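Local structure of SnoN,Epimerase SnoN (Streptomyces nogalater, 5EP9) at residues A54-V57 with A58-A62; A64-L67 with L68-E72; V166-E169 with R170-T174. The protein acts as a non-heme iron, 2-oxoglutarate-dependent epimerase in nogalamycin biosynthesis, and probably shares the dioxygenase-type chemistry of its family. All coordinates share one frame; numbering follows the deposited sequence.

How the contacts relate
All three contacts are local and lie in the first of the two SnoN parts of this fused chain. Contacts 1 and 2 follow one another along helix 54-70, their centres about 15 Å apart. Contact 1, near the start of the helix, is mainly at the surface, although its tyrosine is buried. Contact 2 closes the other end, with charged groups outside and leucines turned into the fold. Contact 3 lies elsewhere, in a turn leading into strand 173-175; its centre is about 20 Å from that of contact 1. There helical bonding gives way to consecutive turns, a proline against a guanidinium group and a buried cysteine beside valines, close to the 2-oxoglutarate pocket.

Contact 1. Residues A54-V57 with A58-A62; sequences AGEV and AEYLA
The first torsions of Glu56 and Tyr60 (chi1 -69° and -61°) set CG of each anti to its own carbonyl carbon, and the two side chains, one helical turn apart, leave the helix on a common side. The tyrosine ring lies obliquely to the Glu56 carbonyl, with CD2 of Tyr60 3.0 Å from O of Glu56, while CE2 of Tyr60 meets CB of Glu56 at 4.0 Å. At their far ends a water closes a bridge: it donates to OE2 of Glu56 at 2.8 Å and lies 2.5 Å from OH of Tyr60. The carboxylate is held at both oxygens, because OE2 is also bonded to NE2 of His103 and OE1 takes the backbone N-H of Asp53, just before the helix. Behind these groups runs regular i to i+4 bonding; N of Tyr60 reaches O of Glu56 at 2.9 Å, and N of Leu61 reaches O of Val57 at 2.8 Å. The contact belongs to the first turns of helix 54-70, in the first SnoN part of the chain, where buried Tyr60 packs on Leu52 and Leu163 and against Thr96, Arg99 and Leu100 of helix 95-101.

Contact 2. Residues A64-L67 with L68-E72; sequences ARRL and LAHEE
Near the end of helix 54-70, N of His70 is 2.8 Å from O of Arg66 and N of Glu71 3.0 Å from O of Leu67, both hydrogen-bonded. Glu71, whose N-H is still bonded in this way, is the first residue to leave helical backbone angles. Outside the backbone, a water lies in the ring plane of His70, 2.8 Å from its ND1, and makes a weak bond to NH1 of Arg66. The stronger partner of Arg66 is Glu63, whose OE2 forms a salt bridge with NH2 of Arg66. The Arg66 chain, extended as far as CD, turns at chi3 (65°) and runs alongside Glu71, but the salt bridge from NH1 of Arg66 to OE2 of Glu71 is long at 3.8 Å. Beneath the charges, CD2 of Leu67 touches CG of Glu71 at 3.6 Å. Leu67 is buried against helix 95-101, and Leu68, with CD1 3.4 Å from O of Ala64, packs, partly covered, on strand 118-128. Within this first SnoN part, the helix end is therefore amphipathic: its polar face rests on a firm pairing of Arg66 with Glu63, only a weak attraction to Glu71, and a water that joins Arg66 weakly to His70.

Contact 3. Residues V166-E169 with R170-T174; sequences VPVE and RGCMT
Two successive beta turns, both with type I backbone angles, carry the loop after strand 157-162 into strand 173-175, within the first SnoN part of the chain. Pro167 O accepts the N-H of Arg170 at 2.9 Å, and Val168 O that of Gly171 at 3.0 Å; both donors stand above the carbonyl planes. Val168 O is gripped a second time by a water at 2.7 Å, which also donates to Cys172 O and so ties the turn to the start of the strand. At the backbone angles of Gly171 (phi 98°) a CB would jam against Arg170 O, which itself calls for glycine. The Arg170 side chain bends at chi3 (-67°) and folds back over the proline: CG of Pro167 lies over one guanidinium face, and CD of Pro167 is 3.4 Å from NH1 of Arg170. Asp165 O bonds NH1 of Arg170; from the second SnoN part, Thr232 bonds NE and Glu234 salt-bridges NH2. On the buried side, CG1 of Val166 reaches CA of Cys172 at 3.6 Å, while a chi1 of 73° directs SG of Cys172 to CA of Val168 at 3.7 Å. Gly171 O accepts a hydrogen bond from Arg236, a 2-oxoglutarate-binding residue in the second SnoN part, and Met173 lines the same pocket. Such a loop, passing from one sheet to the facing one, fits the double-stranded beta-helix of the cupin-type PhyH family.

Contact 1. Residues A54-V57 with A58-A62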
ATOM      1  N   ALA A  54       4.377 -18.706  -8.091  1.00 31.37           N
ATOM      2  CA  ALA A  54       5.425 -18.291  -9.034  1.00 31.54           C
ATOM      3  C   ALA A  54       4.797 -17.806 -10.404  1.00 32.35           C
ATOM      4  O   ALA A  54       5.297 -16.840 -10.990  1.00 32.50           O
ATOM      5  CB  ALA A  54       6.380 -19.453  -9.301  1.00 33.06           C
ATOM      6  N   GLY A  55       3.786 -18.517 -10.867  1.00 32.46           N
ATOM      7  CA  GLY A  55       3.100 -18.095 -12.086  1.00 33.95           C
ATOM      8  C   GLY A  55       2.436 -16.712 -12.003  1.00 32.99           C
ATOM      9  O   GLY A  55       2.470 -15.900 -12.954  1.00 33.01           O
ATOM     10  N   GLU A  56       1.829 -16.469 -10.860  1.00 32.14           N
ATOM     11  CA  GLU A  56       1.189 -15.183 -10.604  1.00 31.76           C
ATOM     12  C   GLU A  56       2.176 -14.105 -10.565  1.00 31.53           C
ATOM     13  O   GLU A  56       1.975 -13.029 -11.162  1.00 31.12           O
ATOM     14  CB  GLU A  56       0.446 -15.211  -9.314  1.00 32.17           C
ATOM     15  CG  GLU A  56      -0.796 -16.112  -9.365  1.00 35.09           C
ATOM     16  CD  GLU A  56      -1.504 -16.134  -7.992  1.00 35.67           C
ATOM     17  OE1 GLU A  56      -0.885 -16.429  -6.942  1.00 33.99           O
ATOM     18  OE2 GLU A  56      -2.727 -15.985  -8.002  1.00 36.26           O
ATOM     19  N   VAL A  57       3.278 -14.350  -9.835  1.00 30.25           N
ATOM     20  CA  VAL A  57       4.331 -13.373  -9.844  1.00 29.81           C
ATOM     21  C   VAL A  57       4.763 -13.026 -11.322  1.00 30.34           C
ATOM     22  O   VAL A  57       4.877 -11.890 -11.755  1.00 30.66           O
ATOM     23  CB  VAL A  57       5.526 -13.831  -8.993  1.00 29.50           C
ATOM     24  CG1 VAL A  57       6.695 -12.924  -9.261  1.00 30.93           C
ATOM     25  CG2 VAL A  57       5.176 -13.792  -7.515  1.00 28.70           C
ATOM     26  N   ALA A  58       5.062 -14.039 -12.073  1.00 33.09           N
ATOM     27  CA  ALA A  58       5.532 -13.843 -13.517  1.00 35.01           C
ATOM     28  C   ALA A  58       4.510 -13.127 -14.436  1.00 35.09           C
ATOM     29  O   ALA A  58       4.871 -12.135 -15.128  1.00 33.75           O
ATOM     30  CB  ALA A  58       5.855 -15.114 -14.177  1.00 35.37           C
ATOM     31  N   GLU A  59       3.270 -13.475 -14.252  1.00 33.95           N
ATOM     32  CA  GLU A  59       2.188 -12.624 -14.806  1.00 34.63           C
ATOM     33  C   GLU A  59       2.099 -11.101 -14.363  1.00 31.99           C
ATOM     34  O   GLU A  59       2.126 -10.175 -15.222  1.00 31.13           O
ATOM     35  CB  GLU A  59       0.888 -13.220 -14.456  1.00 37.53           C
ATOM     36  CG  GLU A  59      -0.183 -12.634 -15.397  1.00 43.33           C
ATOM     37  CD  GLU A  59      -1.600 -13.168 -15.199  1.00 46.69           C
ATOM     38  OE1 GLU A  59      -1.845 -13.996 -14.271  1.00 49.82           O
ATOM     39  OE2 GLU A  59      -2.470 -12.652 -15.965  1.00 52.54           O
ATOM     40  N   TYR A  60       2.057 -10.853 -13.058  1.00 29.75           N
ATOM     41  CA  TYR A  60       1.928  -9.470 -12.546  1.00 29.47           C
ATOM     42  C   TYR A  60       3.212  -8.696 -12.845  1.00 30.69           C
ATOM     43  O   TYR A  60       3.186  -7.540 -13.136  1.00 29.94           O
ATOM     44  CB  TYR A  60       1.477  -9.454 -11.087  1.00 28.92           C
ATOM     45  CG  TYR A  60       0.140 -10.085 -10.922  1.00 29.47           C
ATOM     46  CD1 TYR A  60      -0.956  -9.625 -11.660  1.00 31.30           C
ATOM     47  CD2 TYR A  60      -0.085 -11.125 -10.024  1.00 29.97           C
ATOM     48  CE1 TYR A  60      -2.212 -10.241 -11.574  1.00 30.75           C
ATOM     49  CE2 TYR A  60      -1.353 -11.698  -9.887  1.00 29.81           C
ATOM     50  CZ  TYR A  60      -2.405 -11.247 -10.678  1.00 31.24           C
ATOM     51  OH  TYR A  60      -3.651 -11.784 -10.518  1.00 30.83           O
ATOM     52  N   LEU A  61       4.357  -9.359 -12.785  1.00 32.60           N
ATOM     53  CA  LEU A  61       5.633  -8.693 -13.024  1.00 33.07           C
ATOM     54  C   LEU A  61       5.679  -8.188 -14.453  1.00 34.13           C
ATOM     55  O   LEU A  61       6.033  -7.061 -14.708  1.00 33.57           O
ATOM     56  CB  LEU A  61       6.808  -9.640 -12.760  1.00 33.89           C
ATOM     57  CG  LEU A  61       8.187  -9.096 -13.154  1.00 34.57           C
ATOM     58  CD1 LEU A  61       8.545  -7.748 -12.475  1.00 33.77           C
ATOM     59  CD2 LEU A  61       9.243 -10.154 -12.816  1.00 35.67           C
ATOM     60  N   ALA A  62       5.276  -9.031 -15.407  1.00 35.05           N
ATOM     61  CA  ALA A  62       5.338  -8.612 -16.804  1.00 35.01           C
ATOM     62  C   ALA A  62       4.444  -7.436 -16.987  1.00 35.16           C
ATOM     63  O   ALA A  62       4.711  -6.575 -17.822  1.00 36.03           O
ATOM     64  CB  ALA A  62       4.927  -9.753 -17.822  1.00 35.99           C
TER
HETATM   65  O   HOH W   1      -3.782 -14.151  -9.786  1.00 31.36           O

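Contact 2. Residues A64-L67 with L68-E72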
ATOM      1  N   ALA A  64       3.432  -5.254 -14.751  1.00 32.24           N
ATOM      2  CA  ALA A  64       4.107  -4.098 -14.092  1.00 32.98           C
ATOM      3  C   ALA A  64       5.123  -3.458 -14.995  1.00 34.09           C
ATOM      4  O   ALA A  64       5.082  -2.228 -15.212  1.00 32.59           O
ATOM      5  CB  ALA A  64       4.747  -4.467 -12.786  1.00 32.30           C
ATOM      6  N   ARG A  65       5.933  -4.301 -15.627  1.00 35.25           N
ATOM      7  CA  ARG A  65       6.971  -3.764 -16.553  1.00 37.20           C
ATOM      8  C   ARG A  65       6.398  -3.099 -17.786  1.00 35.99           C
ATOM      9  O   ARG A  65       6.881  -2.048 -18.217  1.00 35.57           O
ATOM     10  CB  ARG A  65       7.915  -4.845 -17.050  1.00 41.33           C
ATOM     11  CG  ARG A  65       8.855  -5.397 -15.966  1.00 42.96           C
ATOM     12  CD  ARG A  65       9.865  -6.357 -16.603  1.00 48.61           C
ATOM     13  NE  ARG A  65      10.962  -6.567 -15.682  1.00 57.86           N
ATOM     14  CZ  ARG A  65      11.483  -7.743 -15.265  1.00 61.32           C
ATOM     15  NH1 ARG A  65      11.095  -8.943 -15.767  1.00 66.97           N
ATOM     16  NH2 ARG A  65      12.454  -7.715 -14.342  1.00 59.30           N
ATOM     17  N   ARG A  66       5.357  -3.721 -18.315  1.00 34.27           N
ATOM     18  CA  ARG A  66       4.683  -3.195 -19.492  1.00 35.38           C
ATOM     19  C   ARG A  66       4.088  -1.810 -19.218  1.00 33.84           C
ATOM     20  O   ARG A  66       4.227  -0.916 -20.003  1.00 32.89           O
ATOM     21  CB  ARG A  66       3.544  -4.134 -19.969  1.00 36.79           C
ATOM     22  CG  ARG A  66       2.960  -3.762 -21.322  1.00 40.60           C
ATOM     23  CD  ARG A  66       1.685  -4.556 -21.630  1.00 43.29           C
ATOM     24  NE  ARG A  66       0.581  -4.232 -20.692  1.00 43.92           N
ATOM     25  CZ  ARG A  66      -0.199  -3.169 -20.785  1.00 45.68           C
ATOM     26  NH1 ARG A  66      -0.000  -2.259 -21.700  1.00 45.62           N
ATOM     27  NH2 ARG A  66      -1.201  -3.017 -19.923  1.00 48.87           N
ATOM     28  N   LEU A  67       3.431  -1.673 -18.083  1.00 32.93           N
ATOM     29  CA  LEU A  67       2.807  -0.421 -17.718  1.00 33.28           C
ATOM     30  C   LEU A  67       3.886   0.703 -17.533  1.00 34.76           C
ATOM     31  O   LEU A  67       3.736   1.798 -18.018  1.00 33.98           O
ATOM     32  CB  LEU A  67       1.955  -0.557 -16.483  1.00 32.22           C
ATOM     33  CG  LEU A  67       0.616  -1.286 -16.686  1.00 33.18           C
ATOM     34  CD1 LEU A  67       0.012  -1.663 -15.375  1.00 33.38           C
ATOM     35  CD2 LEU A  67      -0.425  -0.516 -17.473  1.00 35.29           C
ATOM     36  N   LEU A  68       4.942   0.377 -16.811  1.00 34.07           N
ATOM     37  CA  LEU A  68       6.020   1.351 -16.565  1.00 35.32           C
ATOM     38  C   LEU A  68       6.688   1.812 -17.817  1.00 38.84           C
ATOM     39  O   LEU A  68       7.007   2.982 -17.959  1.00 40.07           O
ATOM     40  CB  LEU A  68       7.053   0.771 -15.609  1.00 33.96           C
ATOM     41  CG  LEU A  68       6.517   0.761 -14.169  1.00 31.99           C
ATOM     42  CD1 LEU A  68       7.181  -0.284 -13.292  1.00 31.78           C
ATOM     43  CD2 LEU A  68       6.590   2.152 -13.492  1.00 32.44           C
ATOM     44  N   ALA A  69       6.854   0.897 -18.774  1.00 40.94           N
ATOM     45  CA  ALA A  69       7.541   1.180 -20.029  1.00 42.30           C
ATOM     46  C   ALA A  69       6.643   1.813 -21.079  1.00 44.56           C
ATOM     47  O   ALA A  69       7.073   2.705 -21.778  1.00 46.98           O
ATOM     48  CB  ALA A  69       8.161  -0.076 -20.622  1.00 43.02           C
ATOM     49  N   HIS A  70       5.398   1.395 -21.170  1.00 45.95           N
ATOM     50  CA  HIS A  70       4.516   1.771 -22.296  1.00 49.46           C
ATOM     51  C   HIS A  70       3.418   2.764 -21.953  1.00 47.83           C
ATOM     52  O   HIS A  70       2.890   3.430 -22.816  1.00 46.97           O
ATOM     53  CB  HIS A  70       3.993   0.486 -22.969  1.00 54.75           C
ATOM     54  CG  HIS A  70       5.105  -0.340 -23.632  1.00 62.89           C
ATOM     55  ND1 HIS A  70       4.903  -1.598 -24.154  1.00 70.56           N
ATOM     56  CD2 HIS A  70       6.419  -0.062 -23.870  1.00 67.95           C
ATOM     57  CE1 HIS A  70       6.033  -2.056 -24.683  1.00 74.93           C
ATOM     58  NE2 HIS A  70       6.971  -1.140 -24.528  1.00 70.71           N
ATOM     59  N   GLU A  71       3.065   2.866 -20.687  1.00 45.80           N
ATOM     60  CA  GLU A  71       2.037   3.809 -20.221  1.00 47.82           C
ATOM     61  C   GLU A  71       2.664   4.967 -19.393  1.00 47.31           C
ATOM     62  O   GLU A  71       3.828   5.022 -19.106  1.00 46.03           O
ATOM     63  CB  GLU A  71       0.939   3.139 -19.355  1.00 49.31           C
ATOM     64  CG  GLU A  71       0.101   1.979 -19.948  1.00 54.54           C
ATOM     65  CD  GLU A  71      -0.553   2.279 -21.270  1.00 58.24           C
ATOM     66  OE1 GLU A  71      -1.196   3.341 -21.449  1.00 67.71           O
ATOM     67  OE2 GLU A  71      -0.393   1.475 -22.157  1.00 61.18           O
ATOM     68  N   GLU A  72       1.806   5.869 -18.977  1.00 47.53           N
ATOM     69  CA  GLU A  72       2.165   6.933 -18.051  1.00 46.13           C
ATOM     70  C   GLU A  72       2.499   6.486 -16.690  1.00 42.12           C
ATOM     71  O   GLU A  72       1.717   5.816 -16.056  1.00 39.97           O
ATOM     72  CB  GLU A  72       0.996   7.912 -17.894  1.00 48.21           C
ATOM     73  CG  GLU A  72       0.856   8.732 -19.143  1.00 49.80           C
ATOM     74  CD  GLU A  72       0.528  10.164 -18.882  1.00 50.68           C
ATOM     75  OE1 GLU A  72       1.374  10.818 -18.185  1.00 49.97           O
ATOM     76  OE2 GLU A  72      -0.498  10.614 -19.492  1.00 50.44           O
TER
HETATM   77  O   HOH W   2       2.170  -2.110 -24.213  1.00 46.94           O

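Contact 3. Residues V166-E169 with R170-T174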
ATOM      1  N   VAL A 166      13.425  -8.658  -2.959  1.00 29.99           N
ATOM      2  CA  VAL A 166      13.717  -7.336  -2.402  1.00 29.69           C
ATOM      3  C   VAL A 166      14.549  -7.478  -1.127  1.00 29.14           C
ATOM      4  O   VAL A 166      14.029  -7.421  -0.039  1.00 28.45           O
ATOM      5  CB  VAL A 166      12.445  -6.512  -2.132  1.00 28.54           C
ATOM      6  CG1 VAL A 166      12.833  -5.110  -1.781  1.00 28.88           C
ATOM      7  CG2 VAL A 166      11.557  -6.429  -3.347  1.00 30.73           C
ATOM      8  N   PRO A 167      15.808  -7.786  -1.262  1.00 29.56           N
ATOM      9  CA  PRO A 167      16.628  -7.773  -0.090  1.00 30.51           C
ATOM     10  C   PRO A 167      16.773  -6.327   0.378  1.00 29.68           C
ATOM     11  O   PRO A 167      16.443  -5.406  -0.352  1.00 28.94           O
ATOM     12  CB  PRO A 167      17.987  -8.364  -0.594  1.00 32.29           C
ATOM     13  CG  PRO A 167      18.022  -8.001  -2.058  1.00 31.87           C
ATOM     14  CD  PRO A 167      16.590  -7.985  -2.497  1.00 32.40           C
ATOM     15  N   VAL A 168      17.425  -6.178   1.504  1.00 30.19           N
ATOM     16  CA  VAL A 168      17.687  -4.879   2.095  1.00 30.53           C
ATOM     17  C   VAL A 168      18.235  -3.919   1.068  1.00 30.37           C
ATOM     18  O   VAL A 168      17.708  -2.801   0.923  1.00 31.07           O
ATOM     19  CB  VAL A 168      18.613  -4.939   3.399  1.00 30.68           C
ATOM     20  CG1 VAL A 168      18.822  -3.552   3.916  1.00 31.23           C
ATOM     21  CG2 VAL A 168      17.922  -5.759   4.469  1.00 29.43           C
ATOM     22  N   GLU A 169      19.257  -4.314   0.383  1.00 31.83           N
ATOM     23  CA  GLU A 169      19.935  -3.370  -0.474  1.00 35.64           C
ATOM     24  C   GLU A 169      19.172  -2.939  -1.724  1.00 34.73           C
ATOM     25  O   GLU A 169      19.557  -1.969  -2.418  1.00 33.65           O
ATOM     26  CB  GLU A 169      21.374  -3.849  -0.790  1.00 40.75           C
ATOM     27  CG  GLU A 169      21.457  -5.100  -1.640  1.00 44.43           C
ATOM     28  CD  GLU A 169      21.392  -6.460  -0.861  1.00 50.56           C
ATOM     29  OE1 GLU A 169      21.081  -6.521   0.417  1.00 49.08           O
ATOM     30  OE2 GLU A 169      21.747  -7.453  -1.583  1.00 51.01           O
ATOM     31  N   ARG A 170      18.090  -3.644  -2.014  1.00 32.95           N
ATOM     32  CA  ARG A 170      17.225  -3.290  -3.162  1.00 32.63           C
ATOM     33  C   ARG A 170      16.082  -2.365  -2.758  1.00 31.30           C
ATOM     34  O   ARG A 170      15.266  -1.970  -3.569  1.00 30.82           O
ATOM     35  CB  ARG A 170      16.693  -4.561  -3.862  1.00 33.28           C
ATOM     36  CG  ARG A 170      16.023  -4.253  -5.191  1.00 34.49           C
ATOM     37  CD  ARG A 170      15.908  -5.468  -6.102  1.00 34.36           C
ATOM     38  NE  ARG A 170      17.238  -5.834  -6.477  1.00 35.23           N
ATOM     39  CZ  ARG A 170      17.738  -7.030  -6.331  1.00 38.56           C
ATOM     40  NH1 ARG A 170      17.006  -8.036  -5.882  1.00 40.20           N
ATOM     41  NH2 ARG A 170      18.973  -7.251  -6.693  1.00 41.00           N
ATOM     42  N   GLY A 171      16.077  -1.948  -1.472  1.00 31.17           N
ATOM     43  CA  GLY A 171      15.133  -0.940  -0.954  1.00 29.05           C
ATOM     44  C   GLY A 171      13.917  -1.471  -0.251  1.00 27.58           C
ATOM     45  O   GLY A 171      12.791  -0.996  -0.510  1.00 28.14           O
ATOM     46  N   CYS A 172      14.051  -2.527   0.506  1.00 26.48           N
ATOM     47  CA  CYS A 172      12.922  -3.053   1.224  1.00 27.17           C
ATOM     48  C   CYS A 172      12.491  -2.022   2.229  1.00 27.61           C
ATOM     49  O   CYS A 172      13.194  -1.033   2.491  1.00 28.47           O
ATOM     50  CB  CYS A 172      13.199  -4.418   1.896  1.00 28.01           C
ATOM     51  SG  CYS A 172      14.275  -4.308   3.342  1.00 28.92           S
ATOM     52  N   MET A 173      11.368  -2.310   2.857  1.00 27.90           N
ATOM     53  CA  MET A 173      10.766  -1.398   3.868  1.00 29.47           C
ATOM     54  C   MET A 173      11.253  -1.655   5.288  1.00 28.21           C
ATOM     55  O   MET A 173      11.634  -2.767   5.624  1.00 28.34           O
ATOM     56  CB  MET A 173       9.236  -1.427   3.806  1.00 30.31           C
ATOM     57  CG  MET A 173       8.736  -0.902   2.431  1.00 33.41           C
ATOM     58  SD  MET A 173       7.151  -0.025   2.490  1.00 44.30           S
ATOM     59  CE  MET A 173       6.256  -1.503   2.500  1.00 40.83           C
ATOM     60  N   THR A 174      11.119  -0.601   6.080  1.00 27.12           N
ATOM     61  CA  THR A 174      11.321  -0.605   7.533  1.00 26.87           C
ATOM     62  C   THR A 174      10.066  -0.061   8.180  1.00 26.81           C
ATOM     63  O   THR A 174       9.495   0.909   7.704  1.00 28.09           O
ATOM     64  CB  THR A 174      12.523   0.262   7.873  1.00 27.17           C
ATOM     65  OG1 THR A 174      13.674  -0.347   7.270  1.00 27.68           O
ATOM     66  CG2 THR A 174      12.753   0.441   9.395  1.00 26.71           C
TER
HETATM   67  O   HOH W   3      16.260  -1.171   2.445  1.00 40.30           O